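Local coordinates for glycosyl hydrolase family 2, TIM barrel domain protein (Parabacteroides merdae ATCC 43184, PDB 6DXU) that probably hydrolyses glucuronides as a bacterial beta-glucuronidase of glycoside hydrolase family 2 in the human gut microbiome, at residues P482-G487 with K508-V513; D495-S500 with L576-T581; V513-D518 with T588-F593. One frame throughout, in Å; residues are numbered along the deposited sequence.

Interaction 1: residues P482-G487 with K508-V513; sequences PSIWAG and KHFLHV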
loop_
_atom_site.group_PDB
_atom_site.type_symbol
_atom_site.label_atom_id
_atom_site.label_comp_id
_atom_site.label_asym_id
_atom_site.label_seq_id
_atom_site.Cartn_x
_atom_site.Cartn_y
_atom_site.Cartn_z
ATOM N N PRO D 482 -34.325 10.569 26.051
ATOM C CA PRO D 482 -35.167 9.981 25.008
ATOM C C PRO D 482 -35.582 11.032 23.990
ATOM O O PRO D 482 -35.149 12.186 24.072
ATOM C CB PRO D 482 -36.374 9.463 25.797
ATOM C CG PRO D 482 -36.532 10.529 26.865
ATOM C CD PRO D 482 -35.098 10.909 27.257
ATOM N N SER D 483 -36.441 10.647 23.050
ATOM C CA SER D 483 -37.048 11.573 22.106
ATOM C C SER D 483 -38.434 11.951 22.619
ATOM O O SER D 483 -39.307 11.086 22.747
ATOM C CB SER D 483 -37.138 10.940 20.716
ATOM O OG SER D 483 -37.786 11.805 19.804
ATOM N N ILE D 484 -38.632 13.227 22.933
ATOM C CA ILE D 484 -39.921 13.732 23.409
ATOM C C ILE D 484 -40.211 15.014 22.643
ATOM O O ILE D 484 -39.680 16.079 22.974
ATOM C CB ILE D 484 -39.952 13.979 24.920
ATOM C CG1 ILE D 484 -39.607 12.707 25.703
ATOM C CG2 ILE D 484 -41.338 14.483 25.341
ATOM C CD1 ILE D 484 -39.421 12.995 27.203
ATOM N N TRP D 485 -41.055 14.914 21.620
ATOM C CA TRP D 485 -41.441 16.066 20.816
ATOM C C TRP D 485 -42.947 16.293 20.910
ATOM O O TRP D 485 -43.642 16.283 19.888
ATOM C CB TRP D 485 -41.012 15.845 19.362
ATOM C CG TRP D 485 -39.556 16.081 19.102
ATOM C CD1 TRP D 485 -38.549 15.158 19.131
ATOM C CD2 TRP D 485 -38.950 17.326 18.748
ATOM N NE1 TRP D 485 -37.344 15.764 18.835
ATOM C CE2 TRP D 485 -37.569 17.093 18.587
ATOM C CE3 TRP D 485 -39.445 18.619 18.551
ATOM C CZ2 TRP D 485 -36.677 18.105 18.236
ATOM C CZ3 TRP D 485 -38.560 19.622 18.200
ATOM C CH2 TRP D 485 -37.194 19.362 18.051
ATOM N N ALA D 486 -43.455 16.474 22.128
ATOM C CA ALA D 486 -44.894 16.562 22.351
ATOM C C ALA D 486 -45.478 17.783 21.648
ATOM O O ALA D 486 -45.004 18.910 21.831
ATOM C CB ALA D 486 -45.193 16.635 23.848
ATOM N N GLY D 487 -46.537 17.559 20.871
ATOM C CA GLY D 487 -47.149 18.633 20.127
ATOM C C GLY D 487 -46.453 18.960 18.831
ATOM O O GLY D 487 -46.858 19.910 18.146
ATOM N N LYS D 508 -31.473 6.052 35.284
ATOM C CA LYS D 508 -30.999 6.599 36.551
ATOM C C LYS D 508 -30.971 8.122 36.521
ATOM O O LYS D 508 -31.421 8.776 37.475
ATOM C CB LYS D 508 -29.617 6.031 36.875
ATOM C CG LYS D 508 -29.084 6.399 38.231
ATOM C CD LYS D 508 -27.793 5.627 38.504
ATOM C CE LYS D 508 -27.182 6.034 39.827
ATOM N NZ LYS D 508 -25.808 5.500 40.023
ATOM N N HIS D 509 -30.459 8.708 35.432
ATOM C CA HIS D 509 -30.357 10.158 35.300
ATOM C C HIS D 509 -30.996 10.556 33.978
ATOM O O HIS D 509 -30.444 10.274 32.912
ATOM C CB HIS D 509 -28.899 10.618 35.358
ATOM C CG HIS D 509 -28.186 10.198 36.608
ATOM N ND1 HIS D 509 -28.668 10.486 37.867
ATOM C CD2 HIS D 509 -27.030 9.517 36.793
ATOM C CE1 HIS D 509 -27.841 9.998 38.775
ATOM N NE2 HIS D 509 -26.837 9.406 38.152
ATOM N N PHE D 510 -32.130 11.242 34.058
ATOM C CA PHE D 510 -32.909 11.651 32.899
ATOM C C PHE D 510 -32.631 13.125 32.651
ATOM O O PHE D 510 -32.652 13.934 33.587
ATOM C CB PHE D 510 -34.404 11.395 33.157
ATOM C CG PHE D 510 -35.360 12.109 32.216
ATOM C CD1 PHE D 510 -35.888 13.349 32.543
ATOM C CD2 PHE D 510 -35.790 11.497 31.047
ATOM C CE1 PHE D 510 -36.795 13.992 31.690
ATOM C CE2 PHE D 510 -36.692 12.120 30.198
ATOM C CZ PHE D 510 -37.198 13.368 30.518
ATOM N N LEU D 511 -32.354 13.469 31.393
ATOM C CA LEU D 511 -32.172 14.857 30.985
ATOM C C LEU D 511 -32.745 14.976 29.584
ATOM O O LEU D 511 -32.312 14.254 28.690
ATOM C CB LEU D 511 -30.691 15.255 31.005
ATOM C CG LEU D 511 -30.357 16.628 30.435
ATOM C CD1 LEU D 511 -31.211 17.677 31.101
ATOM C CD2 LEU D 511 -28.885 16.955 30.652
ATOM N N HIS D 512 -33.727 15.852 29.398
ATOM C CA HIS D 512 -34.509 15.881 28.163
ATOM C C HIS D 512 -33.880 16.884 27.194
ATOM O O HIS D 512 -34.001 18.091 27.387
ATOM C CB HIS D 512 -35.955 16.247 28.494
ATOM C CG HIS D 512 -36.828 16.476 27.298
ATOM N ND1 HIS D 512 -38.067 17.075 27.394
ATOM C CD2 HIS D 512 -36.655 16.171 25.989
ATOM C CE1 HIS D 512 -38.614 17.141 26.192
ATOM N NE2 HIS D 512 -37.781 16.588 25.322
ATOM N N VAL D 513 -33.214 16.413 26.144
ATOM C CA VAL D 513 -32.685 17.335 25.141
ATOM C C VAL D 513 -33.432 17.151 23.821
ATOM O O VAL D 513 -33.597 16.026 23.337
ATOM C CB VAL D 513 -31.163 17.208 24.952
ATOM C CG1 VAL D 513 -30.436 17.764 26.190
ATOM C CG2 VAL D 513 -30.752 15.782 24.642
HETATM O O HOH W 1 -36.174 14.733 22.555
#
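Ile484 meets His512 and Phe510 in a buried, mixed polar and apolar contact of the TIM barrel, where the loop following strand 479-481 passes over the chain leading into strand 512-513. One hydrogen bond fixes the imidazole: His512 NE2 donates to Ile484 O at 3.1 Å, arriving in the carbonyl plane on a lone pair, though the N-H...O angle of 138° shows a bent bond. The same nitrogen also makes a weak bond to Glu514 O. Above the imidazole, Ile484 CD1 sits 4.2 Å from the ring centroid and only 2° off its normal, a CH-pi contact over one face. Ile484 reaches this place because CG1 lies beside its backbone N (chi1 -57°), and CD1 also comes within 4.0 Å of Phe510 CZ, at the edge of that ring. Pro482 extends the apolar side, its ring crossing the phenyl group at about a right angle with CD 3.6 Å from Phe510 CE2. Helix 496-504 packs against this cluster through Ile499 and Glu503. Backbone polar groups are linked by water 1, which accepts from Ile484 N at 2.9 Å and lies 3.0 Å from Val513 O.

Interaction 2: residues D495-S500 with L576-T581; sequences DYKSIS and LKEQET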
loop_
_atom_site.group_PDB
_atom_site.type_symbol
_atom_site.label_atom_id
_atom_site.label_comp_id
_atom_site.label_asym_id
_atom_site.label_seq_id
_atom_site.Cartn_x
_atom_site.Cartn_y
_atom_site.Cartn_z
ATOM N N ASP D 495 -49.476 16.707 26.707
ATOM C CA ASP D 495 -48.936 15.451 27.225
ATOM C C ASP D 495 -47.477 15.545 27.675
ATOM O O ASP D 495 -46.934 14.539 28.144
ATOM C CB ASP D 495 -49.071 14.344 26.181
ATOM C CG ASP D 495 -50.481 13.785 26.102
ATOM O OD1 ASP D 495 -51.295 14.096 26.994
ATOM O OD2 ASP D 495 -50.767 13.017 25.163
ATOM N N TYR D 496 -46.843 16.716 27.568
ATOM C CA TYR D 496 -45.410 16.829 27.837
ATOM C C TYR D 496 -45.050 16.315 29.234
ATOM O O TYR D 496 -44.135 15.495 29.392
ATOM C CB TYR D 496 -44.968 18.286 27.668
ATOM C CG TYR D 496 -43.676 18.618 28.392
ATOM C CD1 TYR D 496 -43.676 19.446 29.518
ATOM C CD2 TYR D 496 -42.466 18.081 27.971
ATOM C CE1 TYR D 496 -42.495 19.749 30.189
ATOM C CE2 TYR D 496 -41.291 18.365 28.634
ATOM C CZ TYR D 496 -41.310 19.195 29.739
ATOM O OH TYR D 496 -40.132 19.478 30.396
ATOM N N LYS D 497 -45.759 16.784 30.262
ATOM C CA LYS D 497 -45.392 16.427 31.631
ATOM C C LYS D 497 -45.554 14.931 31.880
ATOM O O LYS D 497 -44.666 14.287 32.461
ATOM C CB LYS D 497 -46.233 17.228 32.625
ATOM C CG LYS D 497 -45.908 16.934 34.085
ATOM C CD LYS D 497 -46.633 17.909 34.984
ATOM C CE LYS D 497 -46.490 17.550 36.445
ATOM N NZ LYS D 497 -47.099 18.632 37.283
ATOM N N SER D 498 -46.676 14.352 31.446
ATOM C CA SER D 498 -46.894 12.929 31.703
ATOM C C SER D 498 -45.882 12.066 30.951
ATOM O O SER D 498 -45.399 11.056 31.485
ATOM C CB SER D 498 -48.326 12.532 31.343
ATOM O OG SER D 498 -48.555 12.620 29.953
ATOM N N ILE D 499 -45.566 12.422 29.701
ATOM C CA ILE D 499 -44.549 11.665 28.975
ATOM C C ILE D 499 -43.210 11.757 29.696
ATOM O O ILE D 499 -42.489 10.760 29.827
ATOM C CB ILE D 499 -44.442 12.141 27.513
ATOM C CG1 ILE D 499 -45.743 11.852 26.763
ATOM C CG2 ILE D 499 -43.273 11.428 26.808
ATOM C CD1 ILE D 499 -45.814 12.509 25.388
ATOM N N SER D 500 -42.861 12.957 30.175
ATOM C CA SER D 500 -41.609 13.141 30.906
ATOM C C SER D 500 -41.577 12.309 32.188
ATOM O O SER D 500 -40.549 11.702 32.519
ATOM C CB SER D 500 -41.401 14.624 31.225
ATOM O OG SER D 500 -41.316 15.426 30.050
ATOM N N LEU D 576 -42.952 25.461 29.499
ATOM C CA LEU D 576 -42.261 26.204 30.547
ATOM C C LEU D 576 -43.102 26.294 31.818
ATOM O O LEU D 576 -42.561 26.243 32.928
ATOM C CB LEU D 576 -41.893 27.599 30.046
ATOM C CG LEU D 576 -40.934 27.547 28.854
ATOM C CD1 LEU D 576 -40.450 28.937 28.479
ATOM C CD2 LEU D 576 -39.758 26.615 29.180
ATOM N N LYS D 577 -44.418 26.441 31.691
ATOM C CA LYS D 577 -45.208 26.493 32.915
ATOM C C LYS D 577 -45.309 25.115 33.563
ATOM O O LYS D 577 -45.329 25.014 34.795
ATOM C CB LYS D 577 -46.575 27.113 32.640
ATOM C CG LYS D 577 -47.532 26.278 31.866
ATOM C CD LYS D 577 -48.643 25.769 32.763
ATOM C CE LYS D 577 -49.671 24.998 31.954
ATOM N NZ LYS D 577 -50.341 23.932 32.746
ATOM N N GLU D 578 -45.300 24.047 32.763
ATOM C CA GLU D 578 -45.252 22.702 33.331
ATOM C C GLU D 578 -43.963 22.470 34.117
ATOM O O GLU D 578 -43.973 21.806 35.162
ATOM C CB GLU D 578 -45.400 21.659 32.223
ATOM C CG GLU D 578 -46.789 21.614 31.586
ATOM C CD GLU D 578 -47.863 21.066 32.516
ATOM O OE1 GLU D 578 -48.279 19.895 32.325
ATOM O OE2 GLU D 578 -48.288 21.809 33.429
ATOM N N GLN D 579 -42.839 23.000 33.631
ATOM C CA GLN D 579 -41.574 22.751 34.315
ATOM C C GLN D 579 -41.533 23.370 35.708
ATOM O O GLN D 579 -40.787 22.886 36.568
ATOM C CB GLN D 579 -40.409 23.255 33.463
ATOM C CG GLN D 579 -40.218 22.408 32.202
ATOM C CD GLN D 579 -39.097 22.899 31.307
ATOM O OE1 GLN D 579 -38.378 23.853 31.631
ATOM N NE2 GLN D 579 -38.943 22.240 30.165
ATOM N N GLU D 580 -42.332 24.404 35.966
ATOM C CA GLU D 580 -42.366 24.955 37.318
ATOM C C GLU D 580 -42.979 23.996 38.336
ATOM O O GLU D 580 -42.837 24.228 39.543
ATOM C CB GLU D 580 -43.121 26.289 37.315
ATOM C CG GLU D 580 -42.404 27.363 36.499
ATOM C CD GLU D 580 -43.049 28.731 36.605
ATOM O OE1 GLU D 580 -44.028 28.877 37.362
ATOM O OE2 GLU D 580 -42.555 29.669 35.951
ATOM N N THR D 581 -43.628 22.920 37.885
ATOM C CA THR D 581 -44.276 21.962 38.776
ATOM C C THR D 581 -43.640 20.577 38.703
ATOM O O THR D 581 -44.288 19.581 39.042
ATOM C CB THR D 581 -45.774 21.875 38.469
ATOM O OG1 THR D 581 -45.976 21.234 37.201
ATOM C CG2 THR D 581 -46.397 23.266 38.443
HETATM O O HOH W 2 -48.059 18.578 30.059
#
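Three kinds of interaction join Tyr496 and Lys497 to Glu578, Gln579 and Thr581. Among the direct hydrogen bonds, Gln579 NE2 donates to Tyr496 OH at 3.0 Å, the hydroxyl lying 21° out of the amide plane. The lysine chain is fully extended, with CG anti to the backbone N (chi1 -179°), and brings Lys497 NZ to 2.8 Å from Thr581 OG1; a second bond to Thr581 O is weak. Thr581 OG1 in turn donates to Glu578 O at 2.9 Å, which fixes the hydroxyl as an acceptor for the lysine. The second group is water-mediated. Water 2 accepts from Lys497 N at 2.9 Å and donates to Glu578 OE1 at 2.6 Å, setting a carboxylate near the first turn of helix 496-504, which probably suits the helix dipole. Glu578 OE2 is held within its own segment by a salt bridge to Lys577 NZ at 3.0 Å. Apolar contact comes at the ring edge: Glu578 CB lies near the plane of the tyrosine ring, 3.9 Å from Tyr496 CD1. With alanine in place of Tyr496, the Gln579 amide would probably lose one of its acceptors and a gap would open beside Glu578 CB. This meeting of the first turn of helix 496-504 with the last turns of helix 565-579 belongs to the outer helical layer of a TIM barrel.

Interaction 3: residues V513-D518 with T588-F593; sequences VEWGGD and TAYWPF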
loop_
_atom_site.group_PDB
_atom_site.type_symbol
_atom_site.label_atom_id
_atom_site.label_comp_id
_atom_site.label_asym_id
_atom_site.label_seq_id
_atom_site.Cartn_x
_atom_site.Cartn_y
_atom_site.Cartn_z
ATOM N N VAL D 513 -33.214 16.413 26.144
ATOM C CA VAL D 513 -32.685 17.335 25.141
ATOM C C VAL D 513 -33.432 17.151 23.821
ATOM O O VAL D 513 -33.597 16.026 23.337
ATOM C CB VAL D 513 -31.163 17.208 24.952
ATOM C CG1 VAL D 513 -30.436 17.764 26.190
ATOM C CG2 VAL D 513 -30.752 15.782 24.642
ATOM N N GLU D 514 -33.869 18.284 23.253
ATOM C CA GLU D 514 -34.600 18.468 21.997
ATOM C C GLU D 514 -36.098 18.419 22.226
ATOM O O GLU D 514 -36.660 17.385 22.594
ATOM C CB GLU D 514 -34.203 17.465 20.897
ATOM C CG GLU D 514 -32.713 17.514 20.548
ATOM C CD GLU D 514 -32.376 16.776 19.264
ATOM O OE1 GLU D 514 -33.280 16.616 18.412
ATOM O OE2 GLU D 514 -31.204 16.370 19.109
ATOM N N TRP D 515 -36.735 19.563 22.006
ATOM C CA TRP D 515 -38.181 19.691 21.921
ATOM C C TRP D 515 -38.445 21.018 21.235
ATOM O O TRP D 515 -37.535 21.837 21.070
ATOM C CB TRP D 515 -38.860 19.613 23.299
ATOM C CG TRP D 515 -38.418 20.656 24.328
ATOM C CD1 TRP D 515 -37.346 20.566 25.179
ATOM C CD2 TRP D 515 -39.046 21.927 24.610
ATOM N NE1 TRP D 515 -37.271 21.697 25.972
ATOM C CE2 TRP D 515 -38.305 22.540 25.646
ATOM C CE3 TRP D 515 -40.171 22.590 24.097
ATOM C CZ2 TRP D 515 -38.638 23.801 26.164
ATOM C CZ3 TRP D 515 -40.503 23.842 24.612
ATOM C CH2 TRP D 515 -39.738 24.433 25.639
ATOM N N GLY D 516 -39.698 21.223 20.835
ATOM C CA GLY D 516 -40.083 22.477 20.202
ATOM C C GLY D 516 -40.985 22.309 18.997
ATOM O O GLY D 516 -41.740 21.332 18.915
ATOM N N GLY D 517 -40.907 23.251 18.055
ATOM C CA GLY D 517 -41.682 23.179 16.825
ATOM C C GLY D 517 -41.217 24.241 15.850
ATOM O O GLY D 517 -40.607 25.238 16.238
ATOM N N ASP D 518 -41.489 24.004 14.570
ATOM C CA ASP D 518 -41.077 24.949 13.531
ATOM C C ASP D 518 -42.011 26.146 13.483
ATOM O O ASP D 518 -43.233 26.000 13.595
ATOM C CB ASP D 518 -41.088 24.313 12.151
ATOM C CG ASP D 518 -39.966 23.333 11.949
ATOM O OD1 ASP D 518 -40.135 22.180 12.384
ATOM O OD2 ASP D 518 -38.932 23.716 11.352
ATOM N N THR D 588 -34.266 20.616 30.688
ATOM C CA THR D 588 -34.454 20.302 29.278
ATOM C C THR D 588 -33.646 21.274 28.433
ATOM O O THR D 588 -33.127 22.280 28.924
ATOM C CB THR D 588 -35.916 20.391 28.822
ATOM O OG1 THR D 588 -36.252 21.771 28.644
ATOM C CG2 THR D 588 -36.876 19.746 29.829
ATOM N N ALA D 589 -33.570 20.974 27.136
ATOM C CA ALA D 589 -32.963 21.889 26.180
ATOM C C ALA D 589 -33.838 21.963 24.935
ATOM O O ALA D 589 -34.017 20.954 24.237
ATOM C CB ALA D 589 -31.534 21.445 25.835
ATOM N N TYR D 590 -34.379 23.154 24.667
ATOM C CA TYR D 590 -35.123 23.408 23.436
ATOM C C TYR D 590 -34.211 23.223 22.219
ATOM O O TYR D 590 -33.018 23.541 22.266
ATOM C CB TYR D 590 -35.695 24.837 23.479
ATOM C CG TYR D 590 -36.575 25.153 22.288
ATOM C CD1 TYR D 590 -36.011 25.571 21.081
ATOM C CD2 TYR D 590 -37.959 25.004 22.355
ATOM C CE1 TYR D 590 -36.798 25.816 19.966
ATOM C CE2 TYR D 590 -38.765 25.267 21.238
ATOM C CZ TYR D 590 -38.171 25.668 20.046
ATOM O OH TYR D 590 -38.940 25.916 18.915
ATOM N N TRP D 591 -34.777 22.719 21.111
ATOM C CA TRP D 591 -34.027 22.517 19.866
ATOM C C TRP D 591 -34.577 23.370 18.725
ATOM O O TRP D 591 -35.709 23.131 18.277
ATOM C CB TRP D 591 -34.042 21.042 19.426
ATOM C CG TRP D 591 -33.358 20.862 18.091
ATOM C CD1 TRP D 591 -33.914 21.002 16.844
ATOM C CD2 TRP D 591 -31.967 20.568 17.875
ATOM N NE1 TRP D 591 -32.952 20.800 15.866
ATOM C CE2 TRP D 591 -31.755 20.523 16.476
ATOM C CE3 TRP D 591 -30.892 20.309 18.728
ATOM C CZ2 TRP D 591 -30.507 20.250 15.920
ATOM C CZ3 TRP D 591 -29.642 20.034 18.169
ATOM C CH2 TRP D 591 -29.467 20.004 16.777
ATOM N N PRO D 592 -33.816 24.319 18.160
ATOM C CA PRO D 592 -32.561 24.909 18.613
ATOM C C PRO D 592 -32.801 26.354 19.014
ATOM O O PRO D 592 -33.934 26.850 18.945
ATOM C CB PRO D 592 -31.702 24.875 17.361
ATOM C CG PRO D 592 -32.723 25.305 16.292
ATOM C CD PRO D 592 -34.068 24.685 16.751
ATOM N N PHE D 593 -31.725 27.054 19.362
ATOM C CA PHE D 593 -31.839 28.486 19.603
ATOM C C PHE D 593 -32.141 29.243 18.313
ATOM O O PHE D 593 -32.999 30.140 18.290
ATOM C CB PHE D 593 -30.551 29.004 20.231
ATOM C CG PHE D 593 -30.596 30.454 20.595
ATOM C CD1 PHE D 593 -31.505 30.913 21.530
ATOM C CD2 PHE D 593 -29.713 31.353 20.020
ATOM C CE1 PHE D 593 -31.541 32.249 21.888
ATOM C CE2 PHE D 593 -29.733 32.681 20.372
ATOM C CZ PHE D 593 -30.646 33.140 21.312
#
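Trp515 and Tyr590 form a T-shaped pair, the tyrosine edge directed at the indole face with ring planes 80° apart and the six-membered centroids separated by 5.0 Å. Tyr590 CD2 supplies that edge, and Tyr590 CA lies over the indole's five-membered ring, 3.9 Å from its centroid. With CG between its backbone N and carbonyl carbon (chi1 58°), the indole turns its NE1 to Thr588 OG1, donating at 2.9 Å; Gln579 NE2 is a second partner of that hydroxyl. Trp515 O lies over one face of the phenol ring and accepts from Trp591 N at 2.9 Å, a nearly straight bond. Next to it Gly516 CA stands 3.3 Å from Tyr590 CE2, so a side chain on Gly516 would collide with the ring. Beneath these side chains strands 512-513 and 587-589 run parallel as neighbours in the TIM barrel, bridged at Val513 and Ala589, with Glu514 N donating to Ala589 O at 2.8 Å where the chains leave the strands. Glu514 and Trp591 then point the same way, carboxylate stacked on indole with the planes 26° apart and Glu514 CG 3.8 Å from Trp591 CE3. Pro592 CB, after a cis peptide bond, lies over the rim of the opposite indole face. The Glu514 carboxylate has a salt bridge to Arg364, and Tyr590 OH pairs chiefly with Lys612 O, its bond from Gly517 N being weak.

From the N terminus, interaction 1 opens at 482-487, just past strand 479-481, and closes at 508-513 after a loop that carries helix 496-504. Interaction 2 starts on that helix, inside the loop, and closes only at 576-581, so the two cross. Interaction 3 begins at Val513, shared with interaction 1, making these two serial; it ends at 588-593 and crosses interaction 2. Strand 512-513 thereby meets both its preceding loop and the last barrel strand, 587-589, where His512 O and Ala589 N, 2.9 Å apart, probably form a hydrogen bond. Tyr496 packs on His512 and Thr588, connecting the helical layer to the strands.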